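Local coordinates for protein SusD homolog (Bacteroides thetaiotaomicron VPI-5482, PDB 3IV0) that probably binds glycans at the outer membrane as a SusD-family lipoprotein, although its own ligand and exact role are not established, at residues F266-N271 with E276-N281; I256-S261 with F344-T349; S28-F33 with I198-G203; F43-G48 with A282-N287; V205-M210 with I363-A368. One frame throughout, in Å; residues are numbered along the deposited sequence. Where two conformers were deposited one is given.

Interaction 1 (F266-N271 with E276-N281); sequences FEIAQN and EIFMMN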
# COMPACT_ATOMS: atom_id res chain seq x y z
N PHE A 266 8.55 3.73 -1.92
CA PHE A 266 7.61 4.68 -2.53
C PHE A 266 6.74 5.20 -1.44
O PHE A 266 6.23 4.43 -0.60
CB PHE A 266 6.78 4.10 -3.70
CG PHE A 266 5.98 5.15 -4.38
CD1 PHE A 266 6.65 6.17 -5.06
CD2 PHE A 266 4.62 5.25 -4.23
CE1 PHE A 266 5.95 7.21 -5.61
CE2 PHE A 266 3.92 6.31 -4.77
CZ PHE A 266 4.60 7.30 -5.46
N GLU A 267 6.50 6.51 -1.45
CA GLU A 267 5.73 7.22 -0.43
C GLU A 267 4.82 8.24 -1.07
O GLU A 267 5.16 8.78 -2.12
CB GLU A 267 6.69 7.92 0.56
CG GLU A 267 7.81 7.02 1.03
CD GLU A 267 8.86 7.72 1.87
OE1 GLU A 267 8.76 8.94 2.10
OE2 GLU A 267 9.82 7.02 2.26
N ILE A 268 3.67 8.47 -0.44
CA ILE A 268 2.75 9.52 -0.80
C ILE A 268 3.06 10.71 0.09
O ILE A 268 3.13 10.58 1.31
CB ILE A 268 1.28 9.06 -0.58
CG1 ILE A 268 0.93 7.83 -1.43
CG2 ILE A 268 0.30 10.20 -0.94
CD1 ILE A 268 -0.29 7.02 -0.94
N ALA A 269 3.30 11.88 -0.50
CA ALA A 269 3.79 13.03 0.23
C ALA A 269 2.70 13.71 1.05
O ALA A 269 1.62 13.99 0.54
CB ALA A 269 4.38 14.05 -0.79
N GLN A 270 3.01 13.97 2.31
CA GLN A 270 2.25 14.90 3.12
C GLN A 270 3.14 16.10 3.40
O GLN A 270 4.34 15.96 3.63
CB GLN A 270 1.79 14.29 4.46
CG GLN A 270 0.47 14.83 4.93
CD GLN A 270 -0.02 14.30 6.25
OE1 GLN A 270 0.68 13.56 6.98
NE2 GLN A 270 -1.22 14.67 6.57
N ASN A 271 2.55 17.27 3.37
CA ASN A 271 3.29 18.49 3.71
C ASN A 271 2.31 19.48 4.33
O ASN A 271 1.67 20.29 3.63
CB ASN A 271 4.03 19.02 2.49
CG ASN A 271 5.03 20.09 2.85
OD1 ASN A 271 4.84 20.79 3.83
ND2 ASN A 271 6.12 20.18 2.09
N GLU A 276 -0.80 20.37 2.11
CA GLU A 276 -0.98 19.05 1.49
C GLU A 276 -1.17 18.08 2.64
O GLU A 276 -0.19 17.54 3.19
CB GLU A 276 0.23 18.71 0.65
CG GLU A 276 0.32 19.57 -0.61
CD GLU A 276 1.62 19.37 -1.36
OE1 GLU A 276 2.69 19.44 -0.73
OE2 GLU A 276 1.57 19.18 -2.61
N ILE A 277 -2.41 17.96 3.07
CA ILE A 277 -2.75 17.27 4.30
C ILE A 277 -3.71 16.14 4.01
O ILE A 277 -4.72 16.30 3.37
CB ILE A 277 -3.42 18.24 5.31
CG1 ILE A 277 -2.57 19.50 5.44
CG2 ILE A 277 -3.58 17.61 6.69
CD1 ILE A 277 -3.12 20.53 6.44
N PHE A 278 -3.36 14.96 4.51
CA PHE A 278 -4.23 13.81 4.37
C PHE A 278 -5.46 14.01 5.24
O PHE A 278 -5.38 14.65 6.25
CB PHE A 278 -3.51 12.55 4.82
CG PHE A 278 -2.20 12.24 4.05
CD1 PHE A 278 -2.00 12.60 2.71
CD2 PHE A 278 -1.21 11.49 4.69
CE1 PHE A 278 -0.84 12.25 2.07
CE2 PHE A 278 -0.05 11.14 4.05
CZ PHE A 278 0.15 11.51 2.74
N MSE A 279 -6.56 13.36 4.89
CA MSE A 279 -7.67 13.31 5.81
C MSE A 279 -7.23 12.64 7.10
O MSE A 279 -6.51 11.64 7.07
CB MSE A 279 -8.78 12.49 5.22
CG MSE A 279 -9.50 13.15 4.15
SE MSE A 279 -10.87 12.04 3.32
CE MSE A 279 -11.88 11.74 4.81
N MSE A 280 -7.66 13.16 8.23
CA MSE A 280 -7.38 12.56 9.49
C MSE A 280 -7.77 11.07 9.48
O MSE A 280 -6.99 10.21 9.91
CB MSE A 280 -8.14 13.32 10.56
CG MSE A 280 -7.85 12.82 11.89
SE MSE A 280 -8.42 14.02 13.30
CE MSE A 280 -7.67 15.15 12.87
N ASN A 281 -8.96 10.77 8.99
CA ASN A 281 -9.51 9.42 9.00
C ASN A 281 -8.79 8.48 8.01
O ASN A 281 -8.93 7.28 8.06
CB ASN A 281 -11.02 9.47 8.73
CG ASN A 281 -11.76 8.20 9.07
OD1 ASN A 281 -11.48 7.48 10.07
ND2 ASN A 281 -12.75 7.94 8.28
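A single antiparallel bridge, formed where the chain folds back on itself just past strand 264-268, joins Asn271 to Glu276. The two residues are a hydrogen-bonded pair: Asn271 N donates to Glu276 O at 2.8 Å, and Glu276 N returns a bond to Asn271 O at 2.9 Å. Beyond the bridge the side chains take over. Gln270 lays its extended chain over one face of the Phe278 ring; Gln270 CG sits 3.7 Å from the ring centroid, almost on the normal, as a CH-pi contact, and the amide group continues over the ring with its plane only 10° from it. With CG anti to the carbonyl carbon (chi1 -59°), the Phe278 ring reaches Ile268, whose O meets Phe278 CZ at the ring edge, in plane, at 3.4 Å. Ile268 CG2 packs on Phe278 CE1 at 3.8 Å. Glu276 directs its carboxylate to a salt bridge with Arg34 of helix 19-39, whose guanidinium also bonds Ala269 O, and Met38 and Ser39 of that helix touch Phe278. With the Phe278 ring packed beside it, the single bridge closes a hairpin-like reversal with four residues between its ends.

Interaction 2 (I256-S261 with F344-T349); sequences IFAGGS and FWNIDT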
# COMPACT_ATOMS: atom_id res chain seq x y z
N ILE A 256 11.73 6.64 9.74
CA ILE A 256 11.11 5.89 8.65
C ILE A 256 9.76 6.48 8.29
O ILE A 256 9.46 6.81 7.14
CB ILE A 256 10.91 4.39 8.96
CG1 ILE A 256 12.21 3.72 9.40
CG2 ILE A 256 10.28 3.69 7.74
CD1 ILE A 256 12.03 2.27 9.93
N PHE A 257 8.91 6.64 9.31
CA PHE A 257 7.54 7.04 9.07
C PHE A 257 7.30 8.52 8.83
O PHE A 257 6.24 8.91 8.32
CB PHE A 257 6.61 6.39 10.11
CG PHE A 257 6.74 4.90 10.09
CD1 PHE A 257 6.41 4.19 8.94
CD2 PHE A 257 7.33 4.22 11.13
CE1 PHE A 257 6.60 2.83 8.88
CE2 PHE A 257 7.52 2.84 11.05
CZ PHE A 257 7.18 2.18 9.90
N ALA A 258 8.31 9.36 9.07
CA ALA A 258 8.25 10.75 8.69
C ALA A 258 8.27 10.86 7.17
O ALA A 258 7.71 11.81 6.59
CB ALA A 258 9.43 11.51 9.25
N GLY A 259 8.94 9.91 6.53
CA GLY A 259 9.13 9.94 5.09
C GLY A 259 10.48 10.45 4.71
O GLY A 259 11.13 11.17 5.50
N GLY A 260 10.90 10.10 3.50
CA GLY A 260 12.17 10.54 2.99
C GLY A 260 13.38 9.83 3.57
O GLY A 260 14.52 10.26 3.33
N SER A 261 13.19 8.72 4.26
CA SER A 261 14.31 7.96 4.81
C SER A 261 14.94 7.04 3.79
O SER A 261 14.38 6.77 2.73
CB SER A 261 13.87 7.10 6.01
OG SER A 261 13.29 5.88 5.56
N PHE A 344 3.67 5.22 14.49
CA PHE A 344 3.82 6.26 13.47
C PHE A 344 3.96 7.67 14.02
O PHE A 344 3.88 8.64 13.28
CB PHE A 344 2.60 6.22 12.55
CG PHE A 344 2.45 4.91 11.81
CD1 PHE A 344 3.10 4.70 10.63
CD2 PHE A 344 1.66 3.90 12.31
CE1 PHE A 344 3.00 3.48 9.99
CE2 PHE A 344 1.52 2.69 11.68
CZ PHE A 344 2.20 2.47 10.51
N TRP A 345 4.06 7.83 15.35
CA TRP A 345 3.98 9.18 15.89
C TRP A 345 5.05 10.12 15.37
O TRP A 345 6.24 9.90 15.51
CB TRP A 345 3.96 9.17 17.42
CG TRP A 345 2.69 8.65 17.99
CD1 TRP A 345 1.58 8.27 17.31
CD2 TRP A 345 2.39 8.52 19.37
NE1 TRP A 345 0.61 7.86 18.19
CE2 TRP A 345 1.08 8.02 19.47
CE3 TRP A 345 3.10 8.78 20.54
CZ2 TRP A 345 0.46 7.74 20.70
CZ3 TRP A 345 2.49 8.52 21.77
CH2 TRP A 345 1.19 8.02 21.84
N ASN A 346 4.55 11.17 14.74
CA ASN A 346 5.27 12.35 14.30
C ASN A 346 4.22 13.45 14.40
O ASN A 346 3.51 13.79 13.46
CB ASN A 346 5.77 12.19 12.88
CG ASN A 346 7.14 11.56 12.82
OD1 ASN A 346 8.09 12.09 13.43
ND2 ASN A 346 7.26 10.41 12.16
N ILE A 347 4.12 13.99 15.60
CA ILE A 347 2.97 14.80 15.96
C ILE A 347 3.17 16.25 15.51
O ILE A 347 4.27 16.77 15.61
CB ILE A 347 2.78 14.73 17.49
CG1 ILE A 347 2.45 13.29 17.94
CG2 ILE A 347 1.68 15.68 17.91
CD1 ILE A 347 2.90 12.98 19.38
N ASP A 348 2.11 16.88 15.00
CA ASP A 348 2.21 18.27 14.59
C ASP A 348 0.83 18.87 14.56
O ASP A 348 -0.18 18.18 14.66
CB ASP A 348 2.88 18.35 13.21
CG ASP A 348 3.47 19.71 12.90
OD1 ASP A 348 3.34 20.64 13.74
OD2 ASP A 348 4.05 19.84 11.80
N THR A 349 0.79 20.20 14.50
CA THR A 349 -0.47 20.91 14.43
C THR A 349 -0.59 21.68 13.13
O THR A 349 0.42 22.05 12.52
CB THR A 349 -0.59 21.88 15.60
OG1 THR A 349 0.49 22.82 15.52
CG2 THR A 349 -0.50 21.12 16.91
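Phe257, near the end of helix 253-258, and Phe344 form an edge-to-face aromatic pair, and this is the tight part of the contact. The edge of Phe344 is directed at the face of Phe257, the centroids lie 4.8 Å apart and the planes are inclined at 63°. CE1 of Phe344 comes down 3.6 Å from CD1 of Phe257, off toward the rim of the ring, while Ile256 CG2 lies against the opposite face, so the Phe257 ring is sandwiched. Its CG stands anti to the carbonyl carbon (chi1 -56°), which sets one face of the ring against Phe344. Ile363 and Arg366 of strand 362-366 also touch it.

The looser part is more exposed and polar. Asn346 brings ND2 to 3.8 Å from Ala258 CB and 3.4 Å from Ala258 N; both nitrogens are donors, and no bond joins them. ND2 instead donates to Ser254 O, inside the same helix, while Ala258 is tied through its backbone to Asn361. No hydrogen bond therefore links the two segments directly; they meet by the aromatic pair and by van der Waals contact at Ala258, and the polar grip on the helix comes from the asparagine amide reaching past Ala258 to a carbonyl one turn earlier.

Interaction 3 (S28-F33 with I198-G203); sequences SIYNSF and IRASRG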
# COMPACT_ATOMS: atom_id res chain seq x y z
N SER A 28 0.73 16.76 -11.01
CA SER A 28 -0.70 16.68 -10.86
C SER A 28 -1.16 15.20 -10.89
O SER A 28 -2.21 14.89 -10.37
CB SER A 28 -1.43 17.50 -11.95
OG SER A 28 -1.48 16.84 -13.20
N ILE A 29 -0.36 14.32 -11.52
CA ILE A 29 -0.66 12.87 -11.53
C ILE A 29 -0.44 12.34 -10.12
O ILE A 29 -1.31 11.66 -9.58
CB ILE A 29 0.18 12.13 -12.58
CG1 ILE A 29 -0.14 12.62 -14.02
CG2 ILE A 29 -0.02 10.59 -12.44
CD1 ILE A 29 0.89 12.19 -15.08
N TYR A 30 0.69 12.64 -9.52
CA TYR A 30 0.96 12.30 -8.13
C TYR A 30 -0.11 12.86 -7.21
O TYR A 30 -0.60 12.20 -6.30
CB TYR A 30 2.31 12.80 -7.70
CG TYR A 30 3.50 12.05 -8.22
CD1 TYR A 30 4.00 10.97 -7.55
CD2 TYR A 30 4.16 12.44 -9.39
CE1 TYR A 30 5.11 10.28 -7.97
CE2 TYR A 30 5.27 11.77 -9.83
CZ TYR A 30 5.76 10.68 -9.14
OH TYR A 30 6.88 10.03 -9.56
N ASN A 31 -0.54 14.10 -7.46
CA ASN A 31 -1.61 14.69 -6.66
C ASN A 31 -2.90 13.92 -6.72
O ASN A 31 -3.55 13.72 -5.70
CB ASN A 31 -1.79 16.17 -7.06
CG ASN A 31 -2.74 16.90 -6.16
OD1 ASN A 31 -2.46 17.06 -4.98
ND2 ASN A 31 -3.89 17.33 -6.70
N SER A 32 -3.30 13.51 -7.91
CA SER A 32 -4.50 12.73 -8.05
C SER A 32 -4.39 11.38 -7.34
O SER A 32 -5.36 10.97 -6.69
CB SER A 32 -4.91 12.51 -9.52
OG SER A 32 -5.33 13.75 -10.10
N PHE A 33 -3.24 10.73 -7.42
CA PHE A 33 -3.07 9.46 -6.71
C PHE A 33 -3.18 9.71 -5.21
O PHE A 33 -3.81 8.92 -4.50
CB PHE A 33 -1.73 8.86 -7.05
CG PHE A 33 -1.53 7.50 -6.46
CD1 PHE A 33 -2.07 6.37 -7.08
CD2 PHE A 33 -0.84 7.34 -5.30
CE1 PHE A 33 -1.87 5.11 -6.53
CE2 PHE A 33 -0.66 6.08 -4.75
CZ PHE A 33 -1.19 4.98 -5.38
N ILE A 198 9.18 10.32 -2.60
CA ILE A 198 7.92 10.79 -3.11
C ILE A 198 7.87 10.99 -4.62
O ILE A 198 6.81 11.30 -5.16
CB ILE A 198 7.48 12.07 -2.37
CG1 ILE A 198 8.48 13.21 -2.54
CG2 ILE A 198 7.25 11.77 -0.86
CD1 ILE A 198 7.93 14.55 -1.97
N ARG A 199 9.00 10.81 -5.29
CA ARG A 199 9.05 10.69 -6.74
C ARG A 199 9.56 9.30 -7.04
O ARG A 199 10.46 8.78 -6.37
CB ARG A 199 10.01 11.76 -7.31
CG ARG A 199 9.51 13.20 -7.09
CD ARG A 199 8.37 13.60 -8.01
NE ARG A 199 8.76 13.74 -9.41
CZ ARG A 199 9.29 14.83 -9.95
NH1 ARG A 199 9.46 15.94 -9.25
NH2 ARG A 199 9.64 14.78 -11.22
N ALA A 200 8.97 8.65 -8.03
CA ALA A 200 9.34 7.28 -8.34
C ALA A 200 10.84 7.12 -8.59
O ALA A 200 11.43 7.88 -9.36
CB ALA A 200 8.56 6.79 -9.59
N SER A 201 11.43 6.11 -7.96
CA SER A 201 12.81 5.71 -8.16
C SER A 201 12.83 4.29 -8.75
O SER A 201 11.78 3.64 -8.91
CB SER A 201 13.56 5.68 -6.84
OG SER A 201 13.11 4.58 -6.03
N ARG A 202 14.03 3.79 -9.02
CA ARG A 202 14.18 2.41 -9.48
C ARG A 202 13.57 1.45 -8.45
O ARG A 202 12.95 0.45 -8.79
CB ARG A 202 15.66 2.10 -9.75
CG ARG A 202 15.91 0.76 -10.47
CD ARG A 202 17.42 0.59 -10.76
NE ARG A 202 17.74 -0.63 -11.53
CZ ARG A 202 17.63 -0.72 -12.85
NH1 ARG A 202 17.14 0.27 -13.55
NH2 ARG A 202 17.95 -1.85 -13.46
N GLY A 203 13.82 1.72 -7.18
CA GLY A 203 13.23 0.92 -6.09
C GLY A 203 11.73 0.93 -6.03
O GLY A 203 11.10 -0.10 -5.77
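Tyr30, on helix 19-39, meets the segment that leads into helix 202-219 with its whole outer half, and it has much the largest share of the buried surface. Its hydroxyl accepts the backbone N-H of Ala200, OH to N 2.9 Å and almost perfectly straight at 178°, with the nitrogen near the plane of the ring. Ala200 CB lies 3.6 Å from Tyr30 OH. On the ring, Tyr30 CE1 comes within 3.4 Å of Ile198 O.

Arg199, second in buried area, has its CG anti to the carbonyl carbon (chi1 -65°) and bends again at the next two torsions, folding back so that CD comes 4.0 Å from Tyr30 CE2. The two side chains cross at about a right angle, the guanidinium plane turned 61° from the ring, so they do not stack. Glu126 of helix 117-142 joins them, hydrogen-bonded to Tyr30 OH and salt-bridged to Arg199 NE, while Glu23 takes NH2 of the arginine.

Replacing Tyr30 with a phenylalanine would probably leave Ala200 N without its acceptor and Glu126 with one partner fewer. The phenol thus links a backbone amide to a carboxylate that also holds the neighbouring arginine, tying helices 19-39 and 117-142 to the loop that leads into helix 202-219.

Interaction 4 (F43-G48 with A282-N287); sequences FLTYSG and AKFSDN. With EDO (1,2-ethanediol), chain F.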
# COMPACT_ATOMS: atom_id res chain seq x y z
N PHE A 43 -9.11 5.66 1.41
CA PHE A 43 -9.08 4.42 0.64
C PHE A 43 -8.05 3.44 1.14
O PHE A 43 -8.35 2.28 1.36
CB PHE A 43 -8.82 4.75 -0.84
CG PHE A 43 -8.53 3.58 -1.72
CD1 PHE A 43 -7.24 3.04 -1.79
CD2 PHE A 43 -9.51 3.01 -2.50
CE1 PHE A 43 -6.97 1.97 -2.62
CE2 PHE A 43 -9.23 1.96 -3.37
CZ PHE A 43 -7.97 1.42 -3.39
N LEU A 44 -6.81 3.88 1.30
CA LEU A 44 -5.73 2.94 1.63
C LEU A 44 -5.93 2.33 3.00
O LEU A 44 -5.75 1.09 3.15
CB LEU A 44 -4.37 3.61 1.48
CG LEU A 44 -3.15 2.71 1.63
CD1 LEU A 44 -3.26 1.43 0.80
CD2 LEU A 44 -1.95 3.52 1.19
N THR A 45 -6.30 3.09 4.01
CA THR A 45 -6.39 2.49 5.32
C THR A 45 -7.67 1.66 5.48
O THR A 45 -7.63 0.59 6.10
CB THR A 45 -6.18 3.53 6.44
OG1 THR A 45 -5.93 2.85 7.68
CG2 THR A 45 -7.37 4.41 6.67
N TYR A 46 -8.79 2.09 4.90
CA TYR A 46 -10.00 1.28 5.00
C TYR A 46 -9.77 -0.04 4.30
O TYR A 46 -10.16 -1.10 4.82
CB TYR A 46 -11.22 1.97 4.38
CG TYR A 46 -11.95 2.99 5.20
CD1 TYR A 46 -11.31 3.82 6.08
CD2 TYR A 46 -13.32 3.13 5.02
CE1 TYR A 46 -12.03 4.80 6.77
CE2 TYR A 46 -14.03 4.04 5.70
CZ TYR A 46 -13.38 4.88 6.57
OH TYR A 46 -14.16 5.87 7.21
N SER A 47 -9.23 0.03 3.09
CA SER A 47 -9.11 -1.15 2.24
C SER A 47 -7.96 -2.08 2.59
O SER A 47 -8.03 -3.29 2.31
CB SER A 47 -8.97 -0.74 0.77
OG SER A 47 -7.71 -0.15 0.49
N GLY A 48 -6.90 -1.55 3.16
CA GLY A 48 -5.68 -2.31 3.43
C GLY A 48 -5.42 -2.62 4.89
O GLY A 48 -4.87 -3.68 5.19
N ALA A 282 -8.04 9.07 7.09
CA ALA A 282 -7.21 8.32 6.15
C ALA A 282 -5.88 7.84 6.71
O ALA A 282 -5.23 6.95 6.15
CB ALA A 282 -6.91 9.17 4.90
N LYS A 283 -5.46 8.46 7.82
CA LYS A 283 -4.18 8.15 8.44
C LYS A 283 -4.41 7.12 9.54
O LYS A 283 -5.02 7.43 10.58
CB LYS A 283 -3.54 9.41 9.01
CG LYS A 283 -3.14 10.38 7.89
CD LYS A 283 -2.44 11.62 8.40
CE LYS A 283 -3.42 12.68 8.80
NZ LYS A 283 -2.73 14.01 9.01
N PHE A 284 -3.88 5.93 9.34
CA PHE A 284 -4.02 4.88 10.33
C PHE A 284 -3.68 5.37 11.72
O PHE A 284 -4.44 5.16 12.71
CB PHE A 284 -3.09 3.72 9.95
CG PHE A 284 -3.04 2.57 10.93
CD1 PHE A 284 -3.98 1.57 10.87
CD2 PHE A 284 -2.05 2.49 11.90
CE1 PHE A 284 -3.95 0.49 11.74
CE2 PHE A 284 -2.03 1.40 12.77
CZ PHE A 284 -3.00 0.43 12.68
N SER A 285 -2.56 6.06 11.84
CA SER A 285 -2.11 6.56 13.13
C SER A 285 -3.22 7.37 13.85
O SER A 285 -3.40 7.23 15.08
CB SER A 285 -0.84 7.39 12.96
OG SER A 285 -0.26 7.70 14.23
N ASP A 286 -3.93 8.22 13.12
CA ASP A 286 -4.96 9.07 13.72
C ASP A 286 -6.20 8.31 14.11
O ASP A 286 -7.05 8.85 14.82
CB ASP A 286 -5.27 10.28 12.84
CG ASP A 286 -4.19 11.35 12.90
OD1 ASP A 286 -3.45 11.43 13.91
OD2 ASP A 286 -4.11 12.18 11.96
N ASN A 287 -6.30 7.06 13.66
CA ASN A 287 -7.42 6.23 14.03
C ASN A 287 -7.11 5.34 15.23
O ASN A 287 -8.06 4.79 15.83
CB ASN A 287 -7.86 5.38 12.83
CG ASN A 287 -8.47 6.21 11.71
OD1 ASN A 287 -9.14 7.22 11.95
ND2 ASN A 287 -8.27 5.77 10.48
C1 EDO F . -8.81 10.89 13.71
O1 EDO F . -8.92 11.06 15.10
C2 EDO F . -9.84 10.03 12.99
O2 EDO F . -10.43 9.06 13.85
O HOH W 1 -6.28 6.00 3.71
O HOH W 2 -7.28 3.09 10.03
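Thr45 faces Ala282 and Phe284 where helix 43-50, which follows helix 19-39 in the chain of a largely helical SusD-family fold, packs against the short, weakly bonded helix about 284-287. Thr45 CB lies 3.6 Å from Ala282 O. From there the side chain divides. Thr45 CG2, placed between the backbone N and the carbonyl carbon, meets Ala282 O at 3.4 Å and has the amide of Asn287 farther off. Thr45 OG1 stands anti to the backbone N (chi1 -165°), which sets it beside Phe284: it lies 3.7 Å from Phe284 CB and approaches the ring at its edge, in plane, the two side chains crossing at about a right angle. The hydroxyl is also bonded to Asp49, one turn on in its own helix.

No direct hydrogen bond crosses between the segments; water does the work twice. One molecule accepts from Thr45 N and donates to Ala282 O, so a helix amide and the carbonyl of Ala282 are both satisfied inside a buried contact. The other donates to Thr45 OG1 and accepts from Asn287 ND2, a nitrogen that also holds Asn281 O. Beyond Asn287, a 1,2-ethanediol molecule, probably from the crystallisation liquor, makes weak bonds to Asp286 O and Asn287 OD1 and a further bond to Lys295. Within helix 43-50, Ser47 OG donates to Phe43 O at 2.7 Å, and the backbone N of the same serine reaches that oxygen from the opposite face of its plane.

Interaction 5 (V205-M210 with I363-A368); sequences VIALMM and IVFRYA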
# COMPACT_ATOMS: atom_id res chain seq x y z
N VAL A 205 9.78 1.14 -8.67
CA VAL A 205 9.43 0.26 -9.76
C VAL A 205 9.59 -1.20 -9.36
O VAL A 205 8.68 -2.00 -9.60
CB VAL A 205 10.25 0.56 -11.03
CG1 VAL A 205 9.96 -0.47 -12.13
CG2 VAL A 205 9.96 2.01 -11.56
N ILE A 206 10.71 -1.54 -8.73
CA ILE A 206 10.93 -2.92 -8.33
C ILE A 206 9.86 -3.38 -7.34
O ILE A 206 9.31 -4.48 -7.50
CB ILE A 206 12.35 -3.08 -7.74
CG1 ILE A 206 13.42 -2.90 -8.83
CG2 ILE A 206 12.49 -4.47 -7.08
CD1 ILE A 206 14.81 -2.66 -8.27
N ALA A 207 9.56 -2.59 -6.33
CA ALA A 207 8.58 -3.00 -5.33
C ALA A 207 7.22 -3.23 -5.95
O ALA A 207 6.53 -4.22 -5.68
CB ALA A 207 8.48 -1.98 -4.22
N LEU A 208 6.79 -2.33 -6.83
CA LEU A 208 5.51 -2.47 -7.49
C LEU A 208 5.46 -3.75 -8.33
O LEU A 208 4.50 -4.50 -8.31
CB LEU A 208 5.20 -1.24 -8.35
CG LEU A 208 3.92 -1.33 -9.17
CD1 LEU A 208 2.68 -1.68 -8.33
CD2 LEU A 208 3.69 -0.06 -9.99
N MSE A 209 6.53 -4.02 -9.05
CA MSE A 209 6.58 -5.23 -9.86
C MSE A 209 6.52 -6.48 -9.04
O MSE A 209 5.89 -7.46 -9.43
CB MSE A 209 7.81 -5.22 -10.75
CG MSE A 209 7.80 -4.17 -11.89
SE MSE A 209 9.36 -4.21 -13.00
CE MSE A 209 9.02 -5.88 -14.03
N MSE A 210 7.14 -6.46 -7.85
CA MSE A 210 7.06 -7.61 -6.97
C MSE A 210 5.64 -7.85 -6.50
O MSE A 210 5.15 -8.97 -6.52
CB MSE A 210 7.99 -7.48 -5.78
CG MSE A 210 9.43 -7.35 -6.17
SE MSE A 210 10.68 -6.90 -4.73
CE MSE A 210 10.73 -8.49 -3.93
N ILE A 363 3.74 5.60 3.82
CA ILE A 363 4.79 4.74 3.28
C ILE A 363 4.21 3.56 2.53
O ILE A 363 3.83 2.55 3.17
CB ILE A 363 5.73 4.22 4.35
CG1 ILE A 363 6.28 5.37 5.21
CG2 ILE A 363 6.91 3.49 3.71
CD1 ILE A 363 6.97 6.57 4.46
N VAL A 364 4.13 3.63 1.20
CA VAL A 364 3.44 2.64 0.41
C VAL A 364 4.27 1.37 0.31
O VAL A 364 3.76 0.26 0.56
CB VAL A 364 3.10 3.19 -0.99
CG1 VAL A 364 2.47 2.09 -1.88
CG2 VAL A 364 2.14 4.37 -0.87
N PHE A 365 5.52 1.50 -0.06
CA PHE A 365 6.45 0.39 -0.16
C PHE A 365 7.70 0.80 0.58
O PHE A 365 8.22 1.91 0.39
CB PHE A 365 6.83 0.09 -1.61
CG PHE A 365 5.66 -0.26 -2.51
CD1 PHE A 365 4.71 -1.22 -2.15
CD2 PHE A 365 5.56 0.34 -3.78
CE1 PHE A 365 3.68 -1.54 -2.99
CE2 PHE A 365 4.51 -0.01 -4.63
CZ PHE A 365 3.57 -0.93 -4.21
N ARG A 366 8.24 -0.09 1.40
CA ARG A 366 9.55 0.19 1.99
C ARG A 366 10.44 -1.04 2.01
O ARG A 366 10.00 -2.17 1.70
CB ARG A 366 9.46 0.83 3.35
CG ARG A 366 8.85 -0.03 4.40
CD ARG A 366 8.90 0.70 5.76
NE ARG A 366 8.05 0.03 6.74
CZ ARG A 366 8.50 -0.75 7.72
NH1 ARG A 366 9.77 -1.03 7.88
NH2 ARG A 366 7.64 -1.27 8.57
N TYR A 367 11.72 -0.84 2.30
CA TYR A 367 12.73 -1.85 2.06
C TYR A 367 12.50 -3.11 2.89
O TYR A 367 12.68 -4.20 2.37
CB TYR A 367 14.09 -1.23 2.27
CG TYR A 367 15.29 -2.06 1.89
CD1 TYR A 367 15.41 -2.68 0.65
CD2 TYR A 367 16.37 -2.13 2.75
CE1 TYR A 367 16.55 -3.42 0.34
CE2 TYR A 367 17.53 -2.81 2.41
CZ TYR A 367 17.59 -3.47 1.24
OH TYR A 367 18.74 -4.16 0.91
N ALA A 368 12.04 -3.01 4.13
CA ALA A 368 11.79 -4.22 4.91
C ALA A 368 10.71 -5.05 4.25
O ALA A 368 10.79 -6.29 4.23
CB ALA A 368 11.35 -3.88 6.37
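Ala207 and Leu208 of helix 202-219 meet Phe365 by apolar contact alone, with no hydrogen bond between the segments. The methyl of Ala207 points at the root of the aromatic side chain: Ala207 CB is 3.7 Å from Phe365 CG, and equally near Phe365 CB. Farther along the ring, Leu208 is met mainly through its backbone, with CA 3.9 Å from Phe365 CE2 and CB 4.0 Å from the same atom. Phe365 has its CG anti to the carbonyl carbon (chi1 -59°), which brings one face of the ring over Ala207 C, with Ala207 CB at CG and Leu208 CA near CE2.

Ring contacts come next. Val364 CG1 sits 3.8 Å above the plane of the Phe365 ring, over its centre, on the face opposite Ala207 C, and the ring of His211, one turn on in helix 202-219, meets it with the planes about 35° apart. Val364 and Phe365 both face Phe266 of strand 264-268, a classic beta bulge in the two-stranded antiparallel sheet. With Phe365 cut back to an alanine, a gap would probably open between Ala207, Leu208 and Val364 CG1, which now pack on the ring.

The polar bonds lie outside the contact. Phe365 pairs through its backbone with Leu265 and Phe266. Arg366, at the N-cap position of helix 367-381, points away from helix 202-219 and forms salt bridges with Glu263, Glu422 and Glu426.

Overall arrangement
Interactions 4 and 5 are buried, their centres about 10 and 9 Å from the centre of the chain, whereas interactions 1, 2 and 3 are partly buried. The two inner contacts differ in chemistry: interaction 5 is apolar packing, interaction 4 is bridged by water. Interactions 1 and 5 share the sheet of strands 264-268 and 362-366, where Phe266 O lies 2.9 Å from Val364 N. Interaction 3 holds the loop just before helix 202-219 by polar bonds, and interaction 5 packs on the helix itself. Interaction 2 touches interaction 1 through Glu267 and Gly260, and interaction 4 through Phe344 and Phe284.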